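PDB 3ANP: transcriptional repressor, TetR family from Thermus thermophilus, which probably acts as a DNA-binding repressor controlling fatty acid degradation, and binds lauroyl-CoA in a pocket of its all-helical fold. Local coordinates for residues E12-A17 and F47-Y52; Q63-L68 and G129-E134. All coordinates share one frame; numbering follows the deposited sequence.

Contact 1 (E12-A17 and F47-Y52); sequences ERIFRA and FNYYPY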
ATOM      1  N   GLU A  12      17.658  18.137 -18.864  1.00 18.57           N
ATOM      2  CA  GLU A  12      17.918  16.776 -19.324  1.00 20.12           C
ATOM      3  C   GLU A  12      19.345  16.322 -19.011  1.00 17.33           C
ATOM      4  O   GLU A  12      19.569  15.160 -18.685  1.00 20.58           O
ATOM      5  CB  GLU A  12      17.621  16.639 -20.825  1.00 18.37           C
ATOM      6  CG  GLU A  12      17.428  15.191 -21.283  1.00 26.60           C
ATOM      7  CD  GLU A  12      18.666  14.578 -21.940  1.00 33.14           C
ATOM      8  OE1 GLU A  12      18.652  13.348 -22.215  1.00 31.23           O
ATOM      9  OE2 GLU A  12      19.646  15.317 -22.194  1.00 32.34           O
ATOM     10  N   ARG A  13      20.310  17.235 -19.084  1.00 19.08           N
ATOM     11  CA  ARG A  13      21.689  16.860 -18.795  1.00 20.68           C
ATOM     12  C   ARG A  13      21.840  16.536 -17.302  1.00 21.53           C
ATOM     13  O   ARG A  13      22.514  15.577 -16.928  1.00 16.97           O
ATOM     14  CB  ARG A  13      22.649  17.985 -19.199  1.00 23.03           C
ATOM     15  CG  ARG A  13      24.105  17.549 -19.188  1.00 29.09           C
ATOM     16  CD  ARG A  13      25.043  18.633 -19.695  1.00 30.96           C
ATOM     17  NE  ARG A  13      25.176  19.755 -18.767  1.00 30.43           N
ATOM     18  CZ  ARG A  13      24.688  20.974 -18.988  1.00 33.07           C
ATOM     19  NH1 ARG A  13      24.023  21.233 -20.111  1.00 34.43           N
ATOM     20  NH2 ARG A  13      24.887  21.941 -18.099  1.00 31.48           N
ATOM     21  N   ILE A  14      21.219  17.342 -16.447  1.00 19.12           N
ATOM     22  CA  ILE A  14      21.275  17.088 -15.013  1.00 19.89           C
ATOM     23  C   ILE A  14      20.611  15.724 -14.756  1.00 19.23           C
ATOM     24  O   ILE A  14      21.144  14.889 -14.029  1.00 19.05           O
ATOM     25  CB  ILE A  14      20.526  18.198 -14.228  1.00 18.61           C
ATOM     26  CG1 ILE A  14      21.321  19.514 -14.318  1.00 19.37           C
ATOM     27  CG2 ILE A  14      20.315  17.762 -12.763  1.00 16.43           C
ATOM     28  CD1 ILE A  14      20.546  20.747 -13.874  1.00 21.73           C
ATOM     29  N   PHE A  15      19.446  15.503 -15.368  1.00 16.54           N
ATOM     30  CA  PHE A  15      18.743  14.238 -15.210  1.00 16.00           C
ATOM     31  C   PHE A  15      19.637  13.057 -15.608  1.00 17.71           C
ATOM     32  O   PHE A  15      19.792  12.082 -14.855  1.00 14.52           O
ATOM     33  CB  PHE A  15      17.464  14.244 -16.057  1.00 19.27           C
ATOM     34  CG  PHE A  15      16.739  12.927 -16.062  1.00 21.31           C
ATOM     35  CD1 PHE A  15      16.900  12.028 -17.118  1.00 20.38           C
ATOM     36  CD2 PHE A  15      15.922  12.567 -14.994  1.00 16.27           C
ATOM     37  CE1 PHE A  15      16.260  10.787 -17.105  1.00 19.37           C
ATOM     38  CE2 PHE A  15      15.281  11.337 -14.971  1.00 17.15           C
ATOM     39  CZ  PHE A  15      15.453  10.440 -16.034  1.00 21.56           C
ATOM     40  N   ARG A  16      20.238  13.142 -16.791  1.00 16.57           N
ATOM     41  CA  ARG A  16      21.104  12.064 -17.252  1.00 16.67           C
ATOM     42  C   ARG A  16      22.266  11.831 -16.317  1.00 16.62           C
ATOM     43  O   ARG A  16      22.609  10.677 -16.004  1.00 16.16           O
ATOM     44  CB  ARG A  16      21.637  12.359 -18.658  1.00 16.91           C
ATOM     45  CG  ARG A  16      20.562  12.241 -19.722  1.00 22.84           C
ATOM     46  CD  ARG A  16      21.166  12.113 -21.119  1.00 28.67           C
ATOM     47  NE  ARG A  16      21.748  13.367 -21.573  1.00 30.70           N
ATOM     48  CZ  ARG A  16      23.052  13.619 -21.621  1.00 37.00           C
ATOM     49  NH1 ARG A  16      23.930  12.693 -21.246  1.00 38.60           N
ATOM     50  NH2 ARG A  16      23.474  14.810 -22.030  1.00 40.14           N
ATOM     51  N   ALA A  17      22.885  12.925 -15.880  1.00 16.94           N
ATOM     52  CA  ALA A  17      24.026  12.846 -14.972  1.00 18.66           C
ATOM     53  C   ALA A  17      23.641  12.135 -13.671  1.00 17.14           C
ATOM     54  O   ALA A  17      24.369  11.271 -13.182  1.00 14.98           O
ATOM     55  CB  ALA A  17      24.533  14.241 -14.664  1.00 18.86           C
ATOM     56  N   PHE A  47      19.565  22.057  -7.368  1.00 17.28           N
ATOM     57  CA  PHE A  47      18.340  22.154  -6.574  1.00 19.67           C
ATOM     58  C   PHE A  47      17.251  22.992  -7.217  1.00 20.91           C
ATOM     59  O   PHE A  47      16.061  22.797  -6.934  1.00 21.00           O
ATOM     60  CB  PHE A  47      18.646  22.661  -5.155  1.00 18.98           C
ATOM     61  CG  PHE A  47      19.262  21.613  -4.274  1.00 22.22           C
ATOM     62  CD1 PHE A  47      18.569  20.426  -4.000  1.00 18.47           C
ATOM     63  CD2 PHE A  47      20.545  21.781  -3.751  1.00 24.33           C
ATOM     64  CE1 PHE A  47      19.146  19.419  -3.217  1.00 21.81           C
ATOM     65  CE2 PHE A  47      21.134  20.781  -2.965  1.00 24.92           C
ATOM     66  CZ  PHE A  47      20.433  19.600  -2.699  1.00 24.42           C
ATOM     67  N   ASN A  48      17.640  23.918  -8.089  1.00 20.98           N
ATOM     68  CA  ASN A  48      16.647  24.730  -8.773  1.00 22.20           C
ATOM     69  C   ASN A  48      15.854  23.847  -9.718  1.00 19.66           C
ATOM     70  O   ASN A  48      14.660  24.055  -9.917  1.00 19.35           O
ATOM     71  CB  ASN A  48      17.304  25.874  -9.567  1.00 25.54           C
ATOM     72  CG  ASN A  48      17.835  26.967  -8.668  1.00 27.28           C
ATOM     73  OD1 ASN A  48      17.258  27.245  -7.619  1.00 32.55           O
ATOM     74  ND2 ASN A  48      18.923  27.605  -9.078  1.00 32.47           N
ATOM     75  N   TYR A  49      16.515  22.845 -10.287  1.00 18.33           N
ATOM     76  CA  TYR A  49      15.846  21.936 -11.220  1.00 17.19           C
ATOM     77  C   TYR A  49      15.161  20.755 -10.529  1.00 17.88           C
ATOM     78  O   TYR A  49      14.076  20.337 -10.942  1.00 17.31           O
ATOM     79  CB  TYR A  49      16.855  21.429 -12.255  1.00 19.30           C
ATOM     80  CG  TYR A  49      17.136  22.466 -13.331  1.00 18.39           C
ATOM     81  CD1 TYR A  49      16.418  22.464 -14.528  1.00 20.39           C
ATOM     82  CD2 TYR A  49      18.069  23.485 -13.119  1.00 19.97           C
ATOM     83  CE1 TYR A  49      16.613  23.454 -15.496  1.00 22.90           C
ATOM     84  CE2 TYR A  49      18.279  24.478 -14.077  1.00 19.29           C
ATOM     85  CZ  TYR A  49      17.545  24.453 -15.262  1.00 21.65           C
ATOM     86  OH  TYR A  49      17.738  25.419 -16.212  1.00 23.16           O
ATOM     87  N   TYR A  50      15.806  20.238  -9.482  1.00 15.62           N
ATOM     88  CA  TYR A  50      15.321  19.106  -8.684  1.00 17.84           C
ATOM     89  C   TYR A  50      15.525  19.467  -7.205  1.00 16.61           C
ATOM     90  O   TYR A  50      16.613  19.302  -6.664  1.00 17.62           O
ATOM     91  CB  TYR A  50      16.123  17.840  -9.045  1.00 15.92           C
ATOM     92  CG  TYR A  50      15.832  17.337 -10.451  1.00 16.14           C
ATOM     93  CD1 TYR A  50      14.635  16.662 -10.736  1.00 13.69           C
ATOM     94  CD2 TYR A  50      16.727  17.572 -11.502  1.00 16.18           C
ATOM     95  CE1 TYR A  50      14.331  16.239 -12.021  1.00 18.86           C
ATOM     96  CE2 TYR A  50      16.430  17.142 -12.802  1.00 16.67           C
ATOM     97  CZ  TYR A  50      15.230  16.482 -13.052  1.00 16.89           C
ATOM     98  OH  TYR A  50      14.898  16.087 -14.330  1.00 20.81           O
ATOM     99  N   PRO A  51      14.475  19.975  -6.545  1.00 21.88           N
ATOM    100  CA  PRO A  51      14.486  20.389  -5.135  1.00 19.45           C
ATOM    101  C   PRO A  51      14.934  19.325  -4.149  1.00 18.96           C
ATOM    102  O   PRO A  51      15.390  19.643  -3.052  1.00 17.79           O
ATOM    103  CB  PRO A  51      13.041  20.833  -4.890  1.00 22.59           C
ATOM    104  CG  PRO A  51      12.573  21.247  -6.237  1.00 28.26           C
ATOM    105  CD  PRO A  51      13.141  20.178  -7.129  1.00 21.00           C
ATOM    106  N   TYR A  52      14.778  18.062  -4.523  1.00 15.15           N
ATOM    107  CA  TYR A  52      15.218  16.955  -3.681  1.00 16.55           C
ATOM    108  C   TYR A  52      15.578  15.815  -4.629  1.00 15.05           C
ATOM    109  O   TYR A  52      15.021  15.733  -5.723  1.00 17.37           O
ATOM    110  CB  TYR A  52      14.122  16.553  -2.658  1.00 17.55           C
ATOM    111  CG  TYR A  52      12.713  16.449  -3.207  1.00 18.24           C
ATOM    112  CD1 TYR A  52      12.186  15.222  -3.626  1.00 19.35           C
ATOM    113  CD2 TYR A  52      11.903  17.582  -3.301  1.00 17.42           C
ATOM    114  CE1 TYR A  52      10.878  15.125  -4.124  1.00 17.32           C
ATOM    115  CE2 TYR A  52      10.614  17.501  -3.802  1.00 18.03           C
ATOM    116  CZ  TYR A  52      10.104  16.270  -4.213  1.00 21.44           C
ATOM    117  OH  TYR A  52       8.834  16.211  -4.725  1.00 23.82           O
TER

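Contact 2 (Q63-L68 and G129-E134); sequences QLLAGL and GDLIAE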
ATOM      1  N   GLN A  63       8.388   8.784 -16.929  1.00 16.44           N
ATOM      2  CA  GLN A  63       8.796   8.341 -18.271  1.00 15.46           C
ATOM      3  C   GLN A  63       8.393   6.878 -18.451  1.00 15.72           C
ATOM      4  O   GLN A  63       7.828   6.488 -19.479  1.00 17.36           O
ATOM      5  CB  GLN A  63      10.322   8.448 -18.445  1.00 16.22           C
ATOM      6  CG  GLN A  63      10.845   7.755 -19.732  1.00 17.33           C
ATOM      7  CD  GLN A  63      12.366   7.516 -19.712  1.00 26.73           C
ATOM      8  OE1 GLN A  63      13.095   8.167 -18.960  1.00 22.79           O
ATOM      9  NE2 GLN A  63      12.844   6.590 -20.558  1.00 23.37           N
ATOM     10  N   LEU A  64       8.695   6.052 -17.456  1.00 16.78           N
ATOM     11  CA  LEU A  64       8.346   4.636 -17.557  1.00 16.88           C
ATOM     12  C   LEU A  64       6.832   4.470 -17.722  1.00 17.48           C
ATOM     13  O   LEU A  64       6.361   3.730 -18.595  1.00 13.68           O
ATOM     14  CB  LEU A  64       8.833   3.882 -16.316  1.00 14.99           C
ATOM     15  CG  LEU A  64      10.346   3.741 -16.088  1.00 15.11           C
ATOM     16  CD1 LEU A  64      10.580   3.062 -14.729  1.00 17.07           C
ATOM     17  CD2 LEU A  64      10.980   2.898 -17.202  1.00 19.47           C
ATOM     18  N   LEU A  65       6.062   5.176 -16.898  1.00 16.69           N
ATOM     19  CA  LEU A  65       4.612   5.073 -16.985  1.00 15.86           C
ATOM     20  C   LEU A  65       4.092   5.565 -18.342  1.00 15.81           C
ATOM     21  O   LEU A  65       3.153   4.992 -18.887  1.00 17.84           O
ATOM     22  CB  LEU A  65       3.950   5.865 -15.855  1.00 13.34           C
ATOM     23  CG  LEU A  65       2.416   5.810 -15.867  1.00 19.21           C
ATOM     24  CD1 LEU A  65       1.966   4.363 -15.623  1.00 20.51           C
ATOM     25  CD2 LEU A  65       1.836   6.727 -14.784  1.00 19.21           C
ATOM     26  N   ALA A  66       4.690   6.624 -18.890  1.00 15.31           N
ATOM     27  CA  ALA A  66       4.246   7.138 -20.186  1.00 16.09           C
ATOM     28  C   ALA A  66       4.466   6.085 -21.271  1.00 15.90           C
ATOM     29  O   ALA A  66       3.657   5.955 -22.201  1.00 19.13           O
ATOM     30  CB  ALA A  66       4.989   8.458 -20.551  1.00 12.59           C
ATOM     31  N   GLY A  67       5.565   5.343 -21.170  1.00 16.73           N
ATOM     32  CA  GLY A  67       5.814   4.292 -22.148  1.00 15.36           C
ATOM     33  C   GLY A  67       4.744   3.219 -22.009  1.00 19.25           C
ATOM     34  O   GLY A  67       4.212   2.700 -23.004  1.00 17.10           O
ATOM     35  N   LEU A  68       4.426   2.871 -20.764  1.00 15.04           N
ATOM     36  CA  LEU A  68       3.392   1.873 -20.503  1.00 18.39           C
ATOM     37  C   LEU A  68       2.030   2.348 -21.017  1.00 16.12           C
ATOM     38  O   LEU A  68       1.228   1.541 -21.475  1.00 16.55           O
ATOM     39  CB  LEU A  68       3.312   1.558 -19.001  1.00 15.78           C
ATOM     40  CG  LEU A  68       4.497   0.771 -18.411  1.00 20.10           C
ATOM     41  CD1 LEU A  68       4.366   0.680 -16.891  1.00 22.73           C
ATOM     42  CD2 LEU A  68       4.533  -0.622 -19.002  1.00 21.28           C
ATOM     43  N   GLY A 129      -3.178   4.459 -11.509  1.00 13.65           N
ATOM     44  CA  GLY A 129      -4.604   4.224 -11.326  1.00 14.23           C
ATOM     45  C   GLY A 129      -5.429   4.644 -12.532  1.00 16.99           C
ATOM     46  O   GLY A 129      -6.324   3.911 -12.980  1.00 15.44           O
ATOM     47  N   ASP A 130      -5.133   5.828 -13.062  1.00 15.53           N
ATOM     48  CA  ASP A 130      -5.848   6.346 -14.219  1.00 16.19           C
ATOM     49  C   ASP A 130      -5.568   5.540 -15.493  1.00 16.49           C
ATOM     50  O   ASP A 130      -6.458   5.378 -16.329  1.00 17.17           O
ATOM     51  CB  ASP A 130      -5.525   7.833 -14.434  1.00 18.57           C
ATOM     52  CG  ASP A 130      -6.084   8.723 -13.327  1.00 22.22           C
ATOM     53  OD1 ASP A 130      -7.043   8.315 -12.634  1.00 20.78           O
ATOM     54  OD2 ASP A 130      -5.566   9.842 -13.152  1.00 25.80           O
ATOM     55  N   LEU A 131      -4.344   5.032 -15.655  1.00 14.25           N
ATOM     56  CA  LEU A 131      -4.046   4.198 -16.827  1.00 16.40           C
ATOM     57  C   LEU A 131      -4.897   2.907 -16.734  1.00 16.85           C
ATOM     58  O   LEU A 131      -5.482   2.435 -17.724  1.00 15.19           O
ATOM     59  CB  LEU A 131      -2.543   3.844 -16.864  1.00 16.82           C
ATOM     60  CG  LEU A 131      -2.120   2.841 -17.960  1.00 19.53           C
ATOM     61  CD1 LEU A 131      -2.661   3.296 -19.309  1.00 17.58           C
ATOM     62  CD2 LEU A 131      -0.588   2.722 -18.020  1.00 15.77           C
ATOM     63  N   ILE A 132      -4.967   2.326 -15.543  1.00 15.14           N
ATOM     64  CA  ILE A 132      -5.775   1.110 -15.371  1.00 16.58           C
ATOM     65  C   ILE A 132      -7.243   1.420 -15.698  1.00 18.14           C
ATOM     66  O   ILE A 132      -7.929   0.629 -16.359  1.00 16.70           O
ATOM     67  CB  ILE A 132      -5.651   0.566 -13.924  1.00 15.10           C
ATOM     68  CG1 ILE A 132      -4.237   0.011 -13.713  1.00 15.07           C
ATOM     69  CG2 ILE A 132      -6.702  -0.528 -13.661  1.00 14.32           C
ATOM     70  CD1 ILE A 132      -3.897  -0.264 -12.265  1.00 17.01           C
ATOM     71  N   ALA A 133      -7.716   2.587 -15.267  1.00 19.04           N
ATOM     72  CA  ALA A 133      -9.098   2.971 -15.541  1.00 19.43           C
ATOM     73  C   ALA A 133      -9.381   2.993 -17.042  1.00 21.25           C
ATOM     74  O   ALA A 133     -10.500   2.695 -17.468  1.00 22.02           O
ATOM     75  CB  ALA A 133      -9.406   4.343 -14.926  1.00 16.93           C
ATOM     76  N   GLU A 134      -8.382   3.347 -17.851  1.00 20.23           N
ATOM     77  CA  GLU A 134      -8.589   3.378 -19.301  1.00 20.08           C
ATOM     78  C   GLU A 134      -8.845   1.965 -19.834  1.00 20.73           C
ATOM     79  O   GLU A 134      -9.578   1.784 -20.801  1.00 18.49           O
ATOM     80  CB  GLU A 134      -7.371   3.970 -20.034  1.00 23.19           C
ATOM     81  CG  GLU A 134      -7.195   5.492 -19.916  1.00 21.79           C
ATOM     82  CD  GLU A 134      -5.947   5.994 -20.645  1.00 22.87           C
ATOM     83  OE1 GLU A 134      -5.602   5.436 -21.709  1.00 20.37           O
ATOM     84  OE2 GLU A 134      -5.314   6.953 -20.161  1.00 22.92           O
TER

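Contact 1 (E12-A17 and F47-Y52)
With chi1 at -70°, Ile14 sets CG1 anti to its carbonyl carbon and CG2 anti to its backbone N, which sends the CG1-CD1 branch to Tyr49 and the CG2 methyl to Tyr50. Both tyrosines keep CG beside the backbone N (chi1 -78° and -69°). The site lies in the TetR-type DNA-binding region: helix 3-25 packs here on the end of helix 43-49, the second helix of the predicted helix-turn-helix. Ile14 CD1 approaches the Tyr49 ring obliquely, 3.8 Å from Tyr49 CD2, and the two side chains run at about a right angle. Ile14 CG2 comes to the edge of the Tyr50 ring, near its plane, 3.8 Å from Tyr50 CD2; here the side chains pass each other in opposite senses. An alanine at Ile14 would remove both branches and would probably open a gap between helix 3-25 and the two rings, leaving the Tyr49 ring in particular less confined. Tyr50 is the first residue to leave helical backbone angles after helix 43-49, and Arg11 makes a cation-pi contact with it. Its hydroxyl is hydrogen-bonded to Asp59 OD2 of helix 54-77, while Tyr50 OH also lies 3.6 Å from Phe15 CB and 3.7 Å from Phe15 CD2.

Contact 2 (Q63-L68 and G129-E134)
The flat group touched across this contact is the main-chain carbonyl of Leu68, and a methyl of Leu131 lies over one face of it. Leu131 CD2 is 4.0 Å from Leu68 C and 4.1 Å from Leu68 O, and the line from that carbon to the methyl rises about 68° out of the carbonyl plane, so the approach is to the face and not along an edge. The remaining contact is aliphatic. Leu131 CD2 also meets Leu65 CD1 at 3.9 Å and, less closely, Leu68 CB at 4.2 Å, so a single methyl carries all the nearest approaches. The first bond of the Leu131 side chain points toward 63-68, and its chi1 of 174° extends CG away from the backbone N and carries CD2 against both Leu65 and Leu68, about one turn apart. Leu65 has the same extended first torsion (chi1 -180°); its CD1 branch swings nearer to Leu131, and the two side chains run alongside each other, pointing opposite ways. This is helix-on-helix packing inside the C-terminal, ligand-binding region of a TetR-family fold, joining helix 54-77 to helix 128-142. All three touching leucines are buried. Helix 82-99 adds Val92 and Leu93 against Leu68, whose side chain comes within about 4 Å of the bound dodecyl-CoA, and Leu64, one residue before Leu65, lines that ligand's pocket. Farther along helix 128-142, Glu134 reaches back to helix 54-77 through a salt bridge from its OE2 to Arg73 NH2.

The two contacts come in series along the chain: contact 1 closes at Tyr52 before contact 2 opens at Gln63. Their centres lie about 24 Å apart, and although their nearest atoms come to about 4 Å, the two do not touch. Contact 1 belongs to the DNA-binding part of the protein and contact 2 to the C-terminal, ligand-binding part. Helix 54-77 connects them physically: it begins beside contact 1, just after helix 43-49 in the chain, and its residues 63-68 form one side of contact 2, next to the acyl-CoA pocket. Such a continuous helix between DNA-binding domain and effector site is consistent with ligand-induced shifts being passed to the DNA-binding helices, as in other TetR-family repressors.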